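Sso-CP2 metallo-carboxypetidase (Sulfolobus solfataricus, PDB 4MMO) is a zinc-binding hydrolase of the M20 peptidase family that probably acts as a metallo-carboxypeptidase, removing residues from the C-terminal end of peptides. Local coordinates at residues M1-E4 and L5-I9; V204-P207 and C208-L211. All coordinates share one frame; numbering follows the deposited sequence.

Overall arrangement
Interactions 1 and 2 are both helix starts, each with a side-chain N-cap. Interaction 1 comes first along the chain, at the opening of helix 3-12. Interaction 2 follows some two hundred residues later, where the loop after strand 196-197 runs into helix 207-218. Their centres are about 57 Å apart, on opposite sides of the chain's centre, and they do not touch. Residues 1-9 pack on helices 102-121 and 417-433, near the zinc-binding part of the chain. Residues 204-211 lie in the M20 dimerisation region, against its antiparallel sheet and the second subunit. One therefore belongs to the metal-binding part of the subunit, the other to the subunit contact.

Interaction 1 of 2, residues M1-E4 and L5-I9; sequences MDEE and LYTLI
Met-1 lays its thioether against Leu-5 and Tyr-6, crossing both side chains at about a right angle. Its chain runs straight out to SD and then bends at chi3. This bend brings CE to 3.7 Å from CD2 of Leu-5, while SD lies 4.0 Å from CB of Tyr-6. The phenol ring of Tyr-6 leads away from this contact. Asp-2 carries the polar part. Its CG sits between the backbone N and the carbonyl carbon (chi1 56°), which turns the carboxylate back over the helix start. OD1 accepts from Leu-5 N at 3.2 Å, on its syn side but 33° out of the carboxylate plane. The same OD1 is held by the hydroxyl of Tyr-421, in helix 417-433. Asp-2 is therefore the N-cap of helix 3-12, and its negative charge probably suits the positive end of the helix dipole. The carbonyl O of Asp-2 takes a nearly straight bond from Tyr-6 N, 3.0 Å long. At the next residue, the O of Glu-3 is gripped twice by Thr-7. Thr-7 OG1 reaches it at 2.8 Å and Thr-7 N at 3.0 Å, from opposite faces of the carbonyl plane. OG1 can do so because it stands beside its own backbone N (chi1 -57°). The side chain of Glu-3 lies alongside that of Thr-7, with CG 3.7 Å from OG1. OE2 of Glu-4 is hydrogen-bonded to His-118 of helix 102-121. Leu-5 and Leu-8 pack on Ile-97 of strand 96-98.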
loop_
_atom_site.group_PDB
_atom_site.type_symbol
_atom_site.label_atom_id
_atom_site.label_comp_id
_atom_site.label_asym_id
_atom_site.label_seq_id
_atom_site.Cartn_x
_atom_site.Cartn_y
_atom_site.Cartn_z
ATOM N N MET A 1 -18.685 40.584 20.948
ATOM C CA MET A 1 -19.036 39.217 20.468
ATOM C C MET A 1 -20.388 38.780 21.021
ATOM O O MET A 1 -20.563 38.661 22.236
ATOM C CB MET A 1 -17.957 38.218 20.888
ATOM C CG MET A 1 -18.264 36.778 20.513
ATOM S SD MET A 1 -16.913 35.646 20.885
ATOM C CE MET A 1 -15.626 36.266 19.804
ATOM N N ASP A 2 -21.340 38.537 20.124
ATOM C CA ASP A 2 -22.683 38.136 20.528
ATOM C C ASP A 2 -22.755 36.639 20.819
ATOM O O ASP A 2 -21.803 35.900 20.564
ATOM C CB ASP A 2 -23.716 38.527 19.460
ATOM C CG ASP A 2 -23.397 37.959 18.086
ATOM O OD1 ASP A 2 -22.531 37.067 17.977
ATOM O OD2 ASP A 2 -24.029 38.405 17.105
ATOM N N GLU A 3 -23.892 36.204 21.349
ATOM C CA GLU A 3 -24.088 34.816 21.741
ATOM C C GLU A 3 -23.943 33.846 20.566
ATOM O O GLU A 3 -23.502 32.711 20.746
ATOM C CB GLU A 3 -25.466 34.648 22.381
ATOM C CG GLU A 3 -25.680 33.301 23.053
ATOM C CD GLU A 3 -27.072 33.153 23.638
ATOM O OE1 GLU A 3 -27.968 33.939 23.258
ATOM O OE2 GLU A 3 -27.270 32.254 24.480
ATOM N N GLU A 4 -24.320 34.292 19.372
ATOM C CA GLU A 4 -24.259 33.445 18.180
ATOM C C GLU A 4 -22.828 33.004 17.900
ATOM O O GLU A 4 -22.561 31.829 17.642
ATOM C CB GLU A 4 -24.808 34.183 16.954
ATOM C CG GLU A 4 -26.323 34.354 16.932
ATOM C CD GLU A 4 -26.835 35.341 17.966
ATOM O OE1 GLU A 4 -26.094 36.287 18.315
ATOM O OE2 GLU A 4 -27.984 35.173 18.430
ATOM N N LEU A 5 -21.907 33.956 17.946
ATOM C CA LEU A 5 -20.518 33.669 17.647
ATOM C C LEU A 5 -19.859 32.943 18.815
ATOM O O LEU A 5 -19.153 31.955 18.620
ATOM C CB LEU A 5 -19.767 34.961 17.328
ATOM C CG LEU A 5 -18.286 34.799 16.984
ATOM C CD1 LEU A 5 -18.100 33.855 15.810
ATOM C CD2 LEU A 5 -17.657 36.149 16.680
ATOM N N TYR A 6 -20.106 33.427 20.027
ATOM C CA TYR A 6 -19.490 32.857 21.218
ATOM C C TYR A 6 -19.823 31.379 21.366
ATOM O O TYR A 6 -18.947 30.565 21.666
ATOM C CB TYR A 6 -19.936 33.612 22.473
ATOM C CG TYR A 6 -19.609 32.892 23.765
ATOM C CD1 TYR A 6 -18.340 32.972 24.326
ATOM C CD2 TYR A 6 -20.568 32.131 24.421
ATOM C CE1 TYR A 6 -18.037 32.315 25.505
ATOM C CE2 TYR A 6 -20.273 31.469 25.599
ATOM C CZ TYR A 6 -19.006 31.565 26.136
ATOM O OH TYR A 6 -18.710 30.909 27.309
ATOM N N THR A 7 -21.087 31.030 21.149
ATOM C CA THR A 7 -21.516 29.648 21.320
ATOM C C THR A 7 -20.891 28.753 20.253
ATOM O O THR A 7 -20.536 27.606 20.527
ATOM C CB THR A 7 -23.045 29.529 21.289
ATOM O OG1 THR A 7 -23.600 30.375 22.300
ATOM C CG2 THR A 7 -23.487 28.088 21.548
ATOM N N LEU A 8 -20.745 29.281 19.041
ATOM C CA LEU A 8 -20.123 28.519 17.967
ATOM C C LEU A 8 -18.672 28.200 18.324
ATOM O O LEU A 8 -18.229 27.062 18.160
ATOM C CB LEU A 8 -20.199 29.279 16.638
ATOM C CG LEU A 8 -19.359 28.712 15.489
ATOM C CD1 LEU A 8 -19.723 27.261 15.204
ATOM C CD2 LEU A 8 -19.526 29.563 14.239
ATOM N N ILE A 9 -17.945 29.206 18.808
ATOM C CA ILE A 9 -16.552 29.039 19.234
ATOM C C ILE A 9 -16.450 27.965 20.309
ATOM O O ILE A 9 -15.596 27.083 20.244
ATOM C CB ILE A 9 -15.967 30.360 19.797
ATOM C CG1 ILE A 9 -15.929 31.445 18.718
ATOM C CG2 ILE A 9 -14.563 30.145 20.379
ATOM C CD1 ILE A 9 -14.977 31.169 17.571
#

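Interaction 2 of 2, residues V204-P207 and C208-L211; sequences VRNP and CIDL
Arg-205 and Asp-210 each set CG beside their own backbone N, and Arg-205 then bends at chi3 (67°), which carries the edge of its guanidinium to the carboxylate. The grip is side-on. NE gives a nearly straight bond to OD2 of Asp-210 at 2.8 Å, with OD2 in the guanidinium plane and met on its syn side. NH2 reaches OD1 of Asp-210, also at 2.8 Å, but comes from above the carboxylate plane. The two planes are 25° apart, so the salt bridge is somewhat twisted. OD2 has a further partner in the hydroxyl of Tyr-191. A water accepts from Asn-206 N and donates to OD1 of Asp-210, at 2.9 Å each. With an alanine in place of Arg-205, the Asp-210 carboxylate is likely to lose its charged mate and to turn more easily, held by Tyr-191 and the water.

Asn-206 swings its amide to the helix start (chi1 176°). Its OD1 accepts from Ile-209 N at 3.1 Å and, weakly, from Cys-208 N. The other end, ND2, is bonded to Asn-283 OD1 and Val-284 O of the second subunit, which fixes the amide's rotation. The Asn-206 carbonyl O accepts from Asp-210 N at 3.2 Å. Ile-209 crosses Asn-206 at about a right angle, with CG2 3.6 Å from CB of Asn-206. Pro-207 opens the helix, and its O accepts from Leu-211 N at 2.9 Å. Cys-208 is tied to Cys-289 by a disulfide, joining this first turn to strand 283-290. An asparagine N-cap followed by proline at the first helical position is a classic helix start, here placed at the subunit interface of the M20 dimerisation region.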
loop_
_atom_site.group_PDB
_atom_site.type_symbol
_atom_site.label_atom_id
_atom_site.label_comp_id
_atom_site.label_asym_id
_atom_site.label_seq_id
_atom_site.Cartn_x
_atom_site.Cartn_y
_atom_site.Cartn_z
ATOM N N VAL A 204 5.483 -21.360 -4.924
ATOM C CA VAL A 204 4.248 -20.855 -4.329
ATOM C C VAL A 204 3.572 -19.780 -5.166
ATOM O O VAL A 204 4.179 -19.195 -6.064
ATOM C CB VAL A 204 4.516 -20.263 -2.936
ATOM C CG1 VAL A 204 4.994 -21.349 -1.980
ATOM C CG2 VAL A 204 5.534 -19.134 -3.021
ATOM N N ARG A 205 2.303 -19.533 -4.859
ATOM C CA ARG A 205 1.591 -18.391 -5.405
ATOM C C ARG A 205 1.971 -17.150 -4.610
ATOM O O ARG A 205 2.228 -17.224 -3.409
ATOM C CB ARG A 205 0.081 -18.609 -5.333
ATOM C CG ARG A 205 -0.424 -19.782 -6.155
ATOM C CD ARG A 205 -1.907 -19.640 -6.450
ATOM N NE ARG A 205 -2.173 -18.505 -7.332
ATOM C CZ ARG A 205 -2.169 -18.566 -8.661
ATOM N NH1 ARG A 205 -1.922 -19.709 -9.285
ATOM N NH2 ARG A 205 -2.417 -17.476 -9.372
ATOM N N ASN A 206 2.018 -16.014 -5.292
ATOM C CA ASN A 206 2.302 -14.737 -4.652
ATOM C C ASN A 206 0.980 -13.971 -4.505
ATOM O O ASN A 206 0.261 -13.788 -5.484
ATOM C CB ASN A 206 3.338 -13.968 -5.489
ATOM C CG ASN A 206 3.626 -12.574 -4.955
ATOM O OD1 ASN A 206 2.727 -11.747 -4.804
ATOM N ND2 ASN A 206 4.896 -12.305 -4.681
ATOM N N PRO A 207 0.642 -13.543 -3.278
ATOM C CA PRO A 207 -0.656 -12.890 -3.067
ATOM C C PRO A 207 -0.740 -11.480 -3.658
ATOM O O PRO A 207 -1.835 -11.066 -4.041
ATOM C CB PRO A 207 -0.777 -12.844 -1.543
ATOM C CG PRO A 207 0.627 -12.782 -1.065
ATOM C CD PRO A 207 1.416 -13.628 -2.027
ATOM N N CYS A 208 0.379 -10.758 -3.729
ATOM C CA CYS A 208 0.389 -9.433 -4.359
ATOM C C CYS A 208 -0.095 -9.508 -5.797
ATOM O O CYS A 208 -1.005 -8.783 -6.197
ATOM C CB CYS A 208 1.792 -8.830 -4.366
ATOM S SG CYS A 208 2.635 -8.890 -2.799
ATOM N N ILE A 209 0.533 -10.382 -6.576
ATOM C CA ILE A 209 0.213 -10.496 -7.989
ATOM C C ILE A 209 -1.218 -10.994 -8.168
ATOM O O ILE A 209 -1.951 -10.486 -9.016
ATOM C CB ILE A 209 1.226 -11.414 -8.745
ATOM C CG1 ILE A 209 0.906 -11.479 -10.240
ATOM C CG2 ILE A 209 1.234 -12.810 -8.175
ATOM C CD1 ILE A 209 1.096 -10.168 -10.950
ATOM N N ASP A 210 -1.616 -11.973 -7.357
ATOM C CA ASP A 210 -2.956 -12.540 -7.463
ATOM C C ASP A 210 -4.006 -11.471 -7.205
ATOM O O ASP A 210 -4.966 -11.346 -7.961
ATOM C CB ASP A 210 -3.143 -13.708 -6.491
ATOM C CG ASP A 210 -2.445 -14.977 -6.955
ATOM O OD1 ASP A 210 -1.932 -14.997 -8.096
ATOM O OD2 ASP A 210 -2.418 -15.959 -6.179
ATOM N N LEU A 211 -3.816 -10.693 -6.147
ATOM C CA LEU A 211 -4.769 -9.647 -5.806
ATOM C C LEU A 211 -4.739 -8.518 -6.839
ATOM O O LEU A 211 -5.786 -7.975 -7.200
ATOM C CB LEU A 211 -4.497 -9.099 -4.405
ATOM C CG LEU A 211 -5.555 -8.139 -3.849
ATOM C CD1 LEU A 211 -6.949 -8.767 -3.855
ATOM C CD2 LEU A 211 -5.183 -7.693 -2.443
HETATM O O HOH W 1 0.739 -16.065 -7.893
#